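Local coordinates for protein N-(5'-phosphoribosyl)anthranilate isomerase (PDB 4WUI) that probably catalyses the isomerisation of N-(5-phospho-beta-D-ribosyl)anthranilate to 1-(2-carboxyphenylamino)-1-deoxy-D-ribulose 5-phosphate, the third step from chorismate to tryptophan, at residues Y88-V93 / G118-E123; D69-A74 / A94-R99; T55-L60 / F100-R105. All coordinates share one frame; numbering follows the deposited sequence. Where two conformers were deposited one is given.

Overall arrangement
The three contacts cover one sector of a closed, eight-stranded (βα)8 barrel from its interior to its outer layer. Contact 3 lies deepest, its centre about 10 Å from that of the chain, and joins the starts of strands 57-62 and 103-108; enzymes of this fold carry their active sites at the other, C-terminal ends of the strands. About 11 Å away, centre to centre, contact 2 pairs the helices that follow strands 57-62 and 81-84. Contact 1 shares helix 90-99 with it, their centres also about 11 Å apart, and Y120 O packs against A94 CB at 3.3 Å. E123 ties contact 1 to contact 3 through W104. A citrate, probably from the crystallisation liquor, sits beside D90.

Contact 1. Residues Y88-V93 / G118-E123; sequences YSDDDV and GAYGEE
D90 and V93, on the first turn of helix 90-99 in this TIM barrel, pack against Y120 and so join the start of that helix to the loop between strands 103-108 and 124-128, a connection without a regular helix. The tight part is the buried one. V93 CG1, anti to its own backbone N (chi1 173°), rests 3.9 Å from Y120 CB and 3.7 Å from Y120 O. Behind it E122 folds back so that its OE1 accepts from Y120 N at 3.0 Å, which fastens the type I turn G118-G121; E122 OE2 forms a salt bridge with R105, which probably offsets its charge.

The solvent side is looser. The carboxylate of D90 lies stacked on one face of the Y120 ring, the two planes 11° apart, while D90 CB makes a CH-pi contact 3.9 Å from the ring centroid; A119 CB lies over the rim of the opposite face. S89 caps the helix by accepting from D92 N, and the amides of D90 and D91 bind a citrate, probably from the crystallisation liquor. The phenol of Y120 is held by N114. Water 1 links the two side chains, donating to D90 OD2 at 2.9 Å and lying 3.2 Å from Y120 OH.

Contact 2. Residues D69-A74 / A94-R99; sequences DALALA and AYAAAR
L71 of helix 67-77 reaches across to Y95, A96 and R99 of helix 90-99, joining two successive helices of the outer layer of the (βα)8 barrel. As expected of helices that follow successive parallel strands, they run in broadly the same direction, crossing at -32° with their local axes 10.7 Å apart. At that separation one leucine does most of the spanning.

From the backbone, L71 CB points at the opposing helix but stops short of it, and CG carries the branch point onward. With CG anti to the carbonyl carbon (chi1 -77°), the fork is presented to the helix 90-99 surface, and its two methyls divide the work. CD1 takes the outer position, 3.6 Å from Y95 CE2, approaching the ring obliquely; it also touches the aliphatic part of R99, at 4.0 Å from R99 CD. CD2 turns inward to A96, lying 4.1 Å from A96 CB and 4.0 Å from A96 O, and on its inner side it packs on F100.

The two outer partners of CD1 are themselves fixed to each other. R99 extends from CG to NE and lays its guanidinium over one face of the Y95 ring, with R99 CZ 3.3 Å above the ring plane and offset toward the rim. The same group is anchored at its edge, where R99 NH1 donates to Y95 O at 3.0 Å, in the carbonyl plane and on a lone pair.

Contact 3. Residues T55-L60 / F100-R105; sequences TIDTVL and FPRVWR
A salt bridge between D57 and R102 closes the N-terminal mouth of the TIM barrel at the starts of strands 57-62 and 103-108, with V59 packed against W104 just inside it. The two strands are not neighbours in the sheet: V59 CA and W104 CA, the closest pair, are 9.1 Å apart, and side chains alone bridge the distance.

The charged pair is gripped at two points, unequally. R102 NH1 donates to D57 OD1 at 3.0 Å, whereas the bond from R102 NH2 to D57 OD2 is weak at 3.3 Å. The carboxylate and guanidinium planes stand 79° apart. D57 OD1 sits at the edge of the guanidinium, near its plane, yet the donor meets this oxygen from above the carboxylate plane. A bend at chi3 (67°) turns the end of R102 to the aspartate. Both groups are also held from outside, and more strongly: Y5 OH bonds D57 OD2, and E123 OE2 forms a salt bridge with R102 NH2. Replacing D57 by an alanine is likely to cost the R102 guanidinium one of its countercharges, leaving E123, and to take a hydrogen-bond partner from Y5 OH.

Deeper in, V59 CG2 meets W104 CZ3 at 4.0 Å, approaching the indole obliquely, while W104 NE1 is bonded to E123. Strand 81-84 runs between the two strands, its V81 touching R102 and W104 and its Q83 touching V59 and W104; K7 of strand 5-8 reaches V59 and W104 as well, and F100 packs outward on helix 67-77.

Contact 1. Residues Y88-V93 / G118-E123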
loop_
_atom_site.group_PDB
_atom_site.type_symbol
_atom_site.label_atom_id
_atom_site.label_comp_id
_atom_site.label_asym_id
_atom_site.label_seq_id
_atom_site.Cartn_x
_atom_site.Cartn_y
_atom_site.Cartn_z
ATOM N N TYR A 88 -5.519 9.580 10.675
ATOM C CA TYR A 88 -4.646 9.798 11.804
ATOM C C TYR A 88 -4.071 11.209 11.773
ATOM O O TYR A 88 -3.663 11.735 10.726
ATOM C CB TYR A 88 -3.522 8.755 11.815
ATOM C CG TYR A 88 -4.030 7.396 12.220
ATOM C CD1 TYR A 88 -4.177 7.081 13.571
ATOM C CD2 TYR A 88 -4.393 6.445 11.280
ATOM C CE1 TYR A 88 -4.687 5.849 13.984
ATOM C CE2 TYR A 88 -4.895 5.217 11.678
ATOM C CZ TYR A 88 -5.031 4.920 13.013
ATOM O OH TYR A 88 -5.555 3.680 13.351
ATOM N N SER A 89 -3.976 11.808 12.951
ATOM C CA SER A 89 -3.368 13.124 13.048
ATOM C C SER A 89 -1.858 13.055 12.806
ATOM O O SER A 89 -1.205 12.019 12.970
ATOM C CB SER A 89 -3.605 13.713 14.429
ATOM O OG SER A 89 -2.889 12.944 15.384
ATOM N N ASP A 90 -1.280 14.206 12.495
ATOM C CA ASP A 90 0.173 14.285 12.400
ATOM C C ASP A 90 0.827 13.844 13.705
ATOM O O ASP A 90 1.877 13.175 13.700
ATOM C CB ASP A 90 0.628 15.724 12.141
ATOM C CG ASP A 90 0.101 16.319 10.839
ATOM O OD1 ASP A 90 -0.303 15.577 9.925
ATOM O OD2 ASP A 90 0.140 17.575 10.722
ATOM N N ASP A 91 0.240 14.245 14.828
ATOM C CA ASP A 91 0.804 13.874 16.116
ATOM C C ASP A 91 0.819 12.355 16.274
ATOM O O ASP A 91 1.773 11.808 16.820
ATOM C CB ASP A 91 0.016 14.485 17.280
ATOM C CG ASP A 91 0.189 15.975 17.427
ATOM O OD1 ASP A 91 0.901 16.603 16.616
ATOM O OD2 ASP A 91 -0.392 16.502 18.408
ATOM N N ASP A 92 -0.245 11.681 15.832
ATOM C CA ASP A 92 -0.294 10.231 15.959
ATOM C C ASP A 92 0.772 9.553 15.100
ATOM O O ASP A 92 1.353 8.544 15.514
ATOM C CB ASP A 92 -1.676 9.704 15.537
ATOM C CG ASP A 92 -2.743 9.857 16.601
ATOM O OD1 ASP A 92 -2.440 10.330 17.714
ATOM O OD2 ASP A 92 -3.883 9.469 16.290
ATOM N N VAL A 93 1.038 10.099 13.915
ATOM C CA VAL A 93 2.068 9.535 13.061
ATOM C C VAL A 93 3.409 9.558 13.801
ATOM O O VAL A 93 4.131 8.550 13.842
ATOM C CB VAL A 93 2.170 10.258 11.716
ATOM C CG1 VAL A 93 3.358 9.752 10.909
ATOM C CG2 VAL A 93 0.868 10.141 10.934
ATOM N N GLY A 118 8.837 12.061 5.571
ATOM C CA GLY A 118 9.538 12.080 6.835
ATOM C C GLY A 118 9.216 13.293 7.693
ATOM O O GLY A 118 9.780 13.413 8.782
ATOM N N ALA A 119 8.303 14.150 7.271
ATOM C CA ALA A 119 7.926 15.323 8.033
ATOM C C ALA A 119 7.466 15.012 9.442
ATOM O O ALA A 119 7.665 15.826 10.329
ATOM C CB ALA A 119 6.842 16.068 7.308
ATOM N N TYR A 120 6.827 13.859 9.648
ATOM C CA TYR A 120 6.313 13.462 10.956
ATOM C C TYR A 120 6.905 12.143 11.429
ATOM O O TYR A 120 6.310 11.470 12.266
ATOM C CB TYR A 120 4.765 13.438 10.944
ATOM C CG TYR A 120 4.233 14.735 10.433
ATOM C CD1 TYR A 120 4.457 15.923 11.125
ATOM C CD2 TYR A 120 3.570 14.823 9.226
ATOM C CE1 TYR A 120 4.035 17.142 10.626
ATOM C CE2 TYR A 120 3.130 16.042 8.738
ATOM C CZ TYR A 120 3.383 17.194 9.435
ATOM O OH TYR A 120 2.961 18.413 8.915
ATOM N N GLY A 121 8.094 11.799 10.934
ATOM C CA GLY A 121 8.808 10.606 11.344
ATOM C C GLY A 121 8.576 9.367 10.494
ATOM O O GLY A 121 9.215 8.344 10.713
ATOM N N GLU A 122 7.678 9.441 9.528
ATOM C CA GLU A 122 7.398 8.275 8.696
ATOM C C GLU A 122 8.583 7.946 7.787
ATOM O O GLU A 122 9.345 8.805 7.350
ATOM C CB GLU A 122 6.149 8.501 7.883
ATOM C CG GLU A 122 6.277 9.472 6.754
ATOM C CD GLU A 122 6.150 10.944 7.115
ATOM O OE1 GLU A 122 6.067 11.349 8.296
ATOM O OE2 GLU A 122 6.134 11.750 6.143
ATOM N N GLU A 123 8.699 6.663 7.482
ATOM C CA GLU A 123 9.650 6.124 6.544
ATOM C C GLU A 123 9.275 6.402 5.089
ATOM O O GLU A 123 10.136 6.512 4.215
ATOM C CB GLU A 123 9.627 4.580 6.760
ATOM C CG GLU A 123 10.485 3.778 5.852
ATOM C CD GLU A 123 10.340 2.315 6.212
ATOM O OE1 GLU A 123 10.917 1.909 7.224
ATOM O OE2 GLU A 123 9.686 1.555 5.479
HETATM O O HOH W 1 -0.036 18.043 7.835
#

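Contact 2. Residues D69-A74 / A94-R99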
loop_
_atom_site.group_PDB
_atom_site.type_symbol
_atom_site.label_atom_id
_atom_site.label_comp_id
_atom_site.label_asym_id
_atom_site.label_seq_id
_atom_site.Cartn_x
_atom_site.Cartn_y
_atom_site.Cartn_z
ATOM N N ASP A 69 -3.331 1.282 20.501
ATOM C CA ASP A 69 -3.806 -0.050 20.163
ATOM C C ASP A 69 -3.229 -0.535 18.835
ATOM O O ASP A 69 -2.933 -1.722 18.691
ATOM C CB ASP A 69 -5.333 -0.079 20.077
ATOM C CG ASP A 69 -6.027 0.048 21.411
ATOM O OD1 ASP A 69 -5.367 0.040 22.474
ATOM O OD2 ASP A 69 -7.281 0.054 21.377
ATOM N N ALA A 70 -3.086 0.375 17.881
ATOM C CA ALA A 70 -2.507 0.018 16.604
ATOM C C ALA A 70 -1.065 -0.421 16.763
ATOM O O ALA A 70 -0.612 -1.383 16.134
ATOM C CB ALA A 70 -2.623 1.167 15.622
ATOM N N LEU A 71 -0.324 0.291 17.615
ATOM C CA LEU A 71 1.045 -0.090 17.931
ATOM C C LEU A 71 1.101 -1.464 18.569
ATOM O O LEU A 71 1.923 -2.303 18.211
ATOM C CB LEU A 71 1.674 0.955 18.846
ATOM C CG LEU A 71 2.107 2.234 18.151
ATOM C CD1 LEU A 71 2.336 3.329 19.181
ATOM C CD2 LEU A 71 3.365 1.998 17.324
ATOM N N ALA A 72 0.222 -1.703 19.539
ATOM C CA ALA A 72 0.181 -3.002 20.208
ATOM C C ALA A 72 -0.105 -4.119 19.205
ATOM O O ALA A 72 0.487 -5.208 19.282
ATOM C CB ALA A 72 -0.846 -2.997 21.327
ATOM N N LEU A 73 -1.012 -3.846 18.264
ATOM C CA LEU A 73 -1.368 -4.843 17.253
ATOM C C LEU A 73 -0.215 -5.071 16.263
ATOM O O LEU A 73 0.050 -6.208 15.857
ATOM C CB LEU A 73 -2.614 -4.382 16.506
ATOM C CG LEU A 73 -3.185 -5.379 15.493
ATOM C CD1 LEU A 73 -3.556 -6.691 16.152
ATOM C CD2 LEU A 73 -4.402 -4.758 14.842
ATOM N N ALA A 74 0.509 -4.023 15.901
ATOM C CA ALA A 74 1.673 -4.199 15.050
ATOM C C ALA A 74 2.690 -5.089 15.717
ATOM O O ALA A 74 3.281 -5.970 15.082
ATOM C CB ALA A 74 2.289 -2.852 14.695
ATOM N N ALA A 94 3.750 10.695 14.419
ATOM C CA ALA A 94 5.035 10.824 15.094
ATOM C C ALA A 94 5.083 10.014 16.391
ATOM O O ALA A 94 6.136 9.498 16.758
ATOM C CB ALA A 94 5.335 12.282 15.349
ATOM N N TYR A 95 3.957 9.918 17.084
ATOM C CA TYR A 95 3.863 9.084 18.279
ATOM C C TYR A 95 4.227 7.657 17.907
ATOM O O TYR A 95 5.028 6.989 18.580
ATOM C CB TYR A 95 2.431 9.164 18.829
ATOM C CG TYR A 95 2.175 8.322 20.055
ATOM C CD1 TYR A 95 2.357 8.832 21.332
ATOM C CD2 TYR A 95 1.710 7.027 19.941
ATOM C CE1 TYR A 95 2.117 8.078 22.461
ATOM C CE2 TYR A 95 1.464 6.259 21.066
ATOM C CZ TYR A 95 1.663 6.778 22.316
ATOM O OH TYR A 95 1.404 5.976 23.409
ATOM N N ALA A 96 3.645 7.168 16.810
ATOM C CA ALA A 96 3.953 5.832 16.324
ATOM C C ALA A 96 5.395 5.693 15.847
ATOM O O ALA A 96 6.055 4.709 16.139
ATOM C CB ALA A 96 2.974 5.442 15.225
ATOM N N ALA A 97 5.893 6.694 15.113
ATOM C CA ALA A 97 7.244 6.613 14.577
ATOM C C ALA A 97 8.293 6.534 15.679
ATOM O O ALA A 97 9.336 5.920 15.474
ATOM C CB ALA A 97 7.514 7.784 13.648
ATOM N N ALA A 98 8.034 7.126 16.828
ATOM C CA ALA A 98 8.981 7.032 17.930
ATOM C C ALA A 98 8.969 5.650 18.583
ATOM O O ALA A 98 9.937 5.278 19.279
ATOM C CB ALA A 98 8.694 8.100 18.984
ATOM N N ARG A 99 7.890 4.907 18.395
ATOM C CA ARG A 99 7.605 3.684 19.153
ATOM C C ARG A 99 7.632 2.408 18.329
ATOM O O ARG A 99 7.482 1.327 18.897
ATOM C CB ARG A 99 6.260 3.839 19.869
ATOM C CG ARG A 99 6.320 4.832 21.015
ATOM C CD ARG A 99 4.954 5.258 21.497
ATOM N NE ARG A 99 5.036 6.176 22.628
ATOM C CZ ARG A 99 5.348 7.458 22.526
ATOM N NH1 ARG A 99 5.610 8.004 21.346
ATOM N NH2 ARG A 99 5.390 8.208 23.616
#

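Contact 3. Residues T55-L60 / F100-R105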
loop_
_atom_site.group_PDB
_atom_site.type_symbol
_atom_site.label_atom_id
_atom_site.label_comp_id
_atom_site.label_asym_id
_atom_site.label_seq_id
_atom_site.Cartn_x
_atom_site.Cartn_y
_atom_site.Cartn_z
ATOM N N THR A 55 11.240 -12.165 2.044
ATOM C CA THR A 55 11.402 -11.356 0.821
ATOM C C THR A 55 10.282 -10.356 0.605
ATOM O O THR A 55 10.282 -9.612 -0.401
ATOM C CB THR A 55 11.565 -12.217 -0.437
ATOM O OG1 THR A 55 10.297 -12.745 -0.842
ATOM C CG2 THR A 55 12.574 -13.320 -0.215
ATOM N N ILE A 56 9.323 -10.345 1.532
ATOM C CA ILE A 56 8.171 -9.457 1.453
ATOM C C ILE A 56 8.018 -8.706 2.766
ATOM O O ILE A 56 8.017 -9.325 3.827
ATOM C CB ILE A 56 6.874 -10.243 1.132
ATOM C CG1 ILE A 56 6.972 -10.879 -0.256
ATOM C CG2 ILE A 56 5.637 -9.355 1.234
ATOM C CD1 ILE A 56 5.733 -11.645 -0.701
ATOM N N ASP A 57 7.883 -7.381 2.700
ATOM C CA ASP A 57 7.520 -6.609 3.863
ATOM C C ASP A 57 6.031 -6.801 4.160
ATOM O O ASP A 57 5.189 -6.551 3.302
ATOM C CB ASP A 57 7.786 -5.108 3.586
ATOM C CG ASP A 57 9.244 -4.734 3.502
ATOM O OD1 ASP A 57 10.059 -5.370 4.177
ATOM O OD2 ASP A 57 9.567 -3.753 2.793
ATOM N N THR A 58 5.717 -7.223 5.372
ATOM C CA THR A 58 4.334 -7.300 5.800
ATOM C C THR A 58 3.930 -5.978 6.451
ATOM O O THR A 58 4.685 -5.385 7.219
ATOM C CB THR A 58 4.142 -8.475 6.760
ATOM O OG1 THR A 58 5.012 -8.310 7.879
ATOM C CG2 THR A 58 4.370 -9.811 6.075
ATOM N N VAL A 59 2.716 -5.532 6.140
ATOM C CA VAL A 59 2.249 -4.223 6.531
ATOM C C VAL A 59 0.889 -4.351 7.189
ATOM O O VAL A 59 -0.055 -4.862 6.583
ATOM C CB VAL A 59 2.149 -3.284 5.301
ATOM C CG1 VAL A 59 1.781 -1.876 5.748
ATOM C CG2 VAL A 59 3.436 -3.293 4.481
ATOM N N LEU A 60 0.775 -3.875 8.425
ATOM C CA LEU A 60 -0.511 -3.734 9.101
ATOM C C LEU A 60 -1.078 -2.387 8.714
ATOM O O LEU A 60 -0.445 -1.353 8.946
ATOM C CB LEU A 60 -0.344 -3.818 10.617
ATOM C CG LEU A 60 -1.599 -3.530 11.419
ATOM C CD1 LEU A 60 -2.663 -4.611 11.161
ATOM C CD2 LEU A 60 -1.306 -3.452 12.890
ATOM N N PHE A 100 7.795 2.499 17.012
ATOM C CA PHE A 100 7.773 1.318 16.127
ATOM C C PHE A 100 8.731 1.617 14.987
ATOM O O PHE A 100 8.808 2.756 14.557
ATOM C CB PHE A 100 6.338 1.065 15.605
ATOM C CG PHE A 100 6.205 -0.245 14.873
ATOM C CD1 PHE A 100 6.089 -1.447 15.569
ATOM C CD2 PHE A 100 6.310 -0.288 13.489
ATOM C CE1 PHE A 100 6.049 -2.649 14.919
ATOM C CE2 PHE A 100 6.273 -1.501 12.830
ATOM C CZ PHE A 100 6.152 -2.680 13.549
ATOM N N PRO A 101 9.514 0.608 14.533
ATOM C CA PRO A 101 10.644 0.877 13.621
ATOM C C PRO A 101 10.285 1.446 12.247
ATOM O O PRO A 101 11.075 2.232 11.699
ATOM C CB PRO A 101 11.306 -0.509 13.475
ATOM C CG PRO A 101 11.049 -1.128 14.803
ATOM C CD PRO A 101 9.640 -0.741 15.116
ATOM N N ARG A 102 9.132 1.064 11.700
ATOM C CA ARG A 102 8.763 1.385 10.315
ATOM C C ARG A 102 7.315 1.807 10.270
ATOM O O ARG A 102 6.428 0.989 10.461
ATOM C CB ARG A 102 8.995 0.189 9.398
ATOM C CG ARG A 102 10.401 -0.393 9.443
ATOM C CD ARG A 102 10.597 -1.520 8.452
ATOM N NE ARG A 102 10.520 -1.017 7.098
ATOM C CZ ARG A 102 10.427 -1.797 6.039
ATOM N NH1 ARG A 102 10.476 -3.122 6.155
ATOM N NH2 ARG A 102 10.265 -1.264 4.846
ATOM N N VAL A 103 7.093 3.110 10.076
ATOM C CA VAL A 103 5.755 3.703 10.021
ATOM C C VAL A 103 5.562 4.387 8.686
ATOM O O VAL A 103 6.429 5.153 8.245
ATOM C CB VAL A 103 5.508 4.660 11.200
ATOM C CG1 VAL A 103 4.167 5.369 11.071
ATOM C CG2 VAL A 103 5.629 3.897 12.530
ATOM N N TRP A 104 4.445 4.099 8.031
ATOM C CA TRP A 104 4.068 4.725 6.769
ATOM C C TRP A 104 2.864 5.631 7.012
ATOM O O TRP A 104 1.943 5.265 7.726
ATOM C CB TRP A 104 3.762 3.691 5.700
ATOM C CG TRP A 104 4.916 2.846 5.281
ATOM C CD1 TRP A 104 6.200 2.911 5.698
ATOM C CD2 TRP A 104 4.869 1.825 4.298
ATOM N NE1 TRP A 104 6.961 1.980 5.057
ATOM C CE2 TRP A 104 6.171 1.301 4.175
ATOM C CE3 TRP A 104 3.840 1.285 3.531
ATOM C CZ2 TRP A 104 6.467 0.235 3.326
ATOM C CZ3 TRP A 104 4.151 0.246 2.677
ATOM C CH2 TRP A 104 5.433 -0.280 2.592
ATOM N N ARG A 105 2.921 6.813 6.410
ATOM C CA ARG A 105 1.897 7.839 6.453
ATOM C C ARG A 105 1.133 7.746 5.108
ATOM O O ARG A 105 1.706 7.890 4.062
ATOM C CB ARG A 105 2.557 9.256 6.706
ATOM C CG ARG A 105 1.588 10.431 6.727
ATOM C CD ARG A 105 2.159 11.692 7.308
ATOM N NE ARG A 105 3.242 12.279 6.537
ATOM C CZ ARG A 105 3.128 13.266 5.657
ATOM N NH1 ARG A 105 1.962 13.748 5.308
ATOM N NH2 ARG A 105 4.216 13.705 5.061
#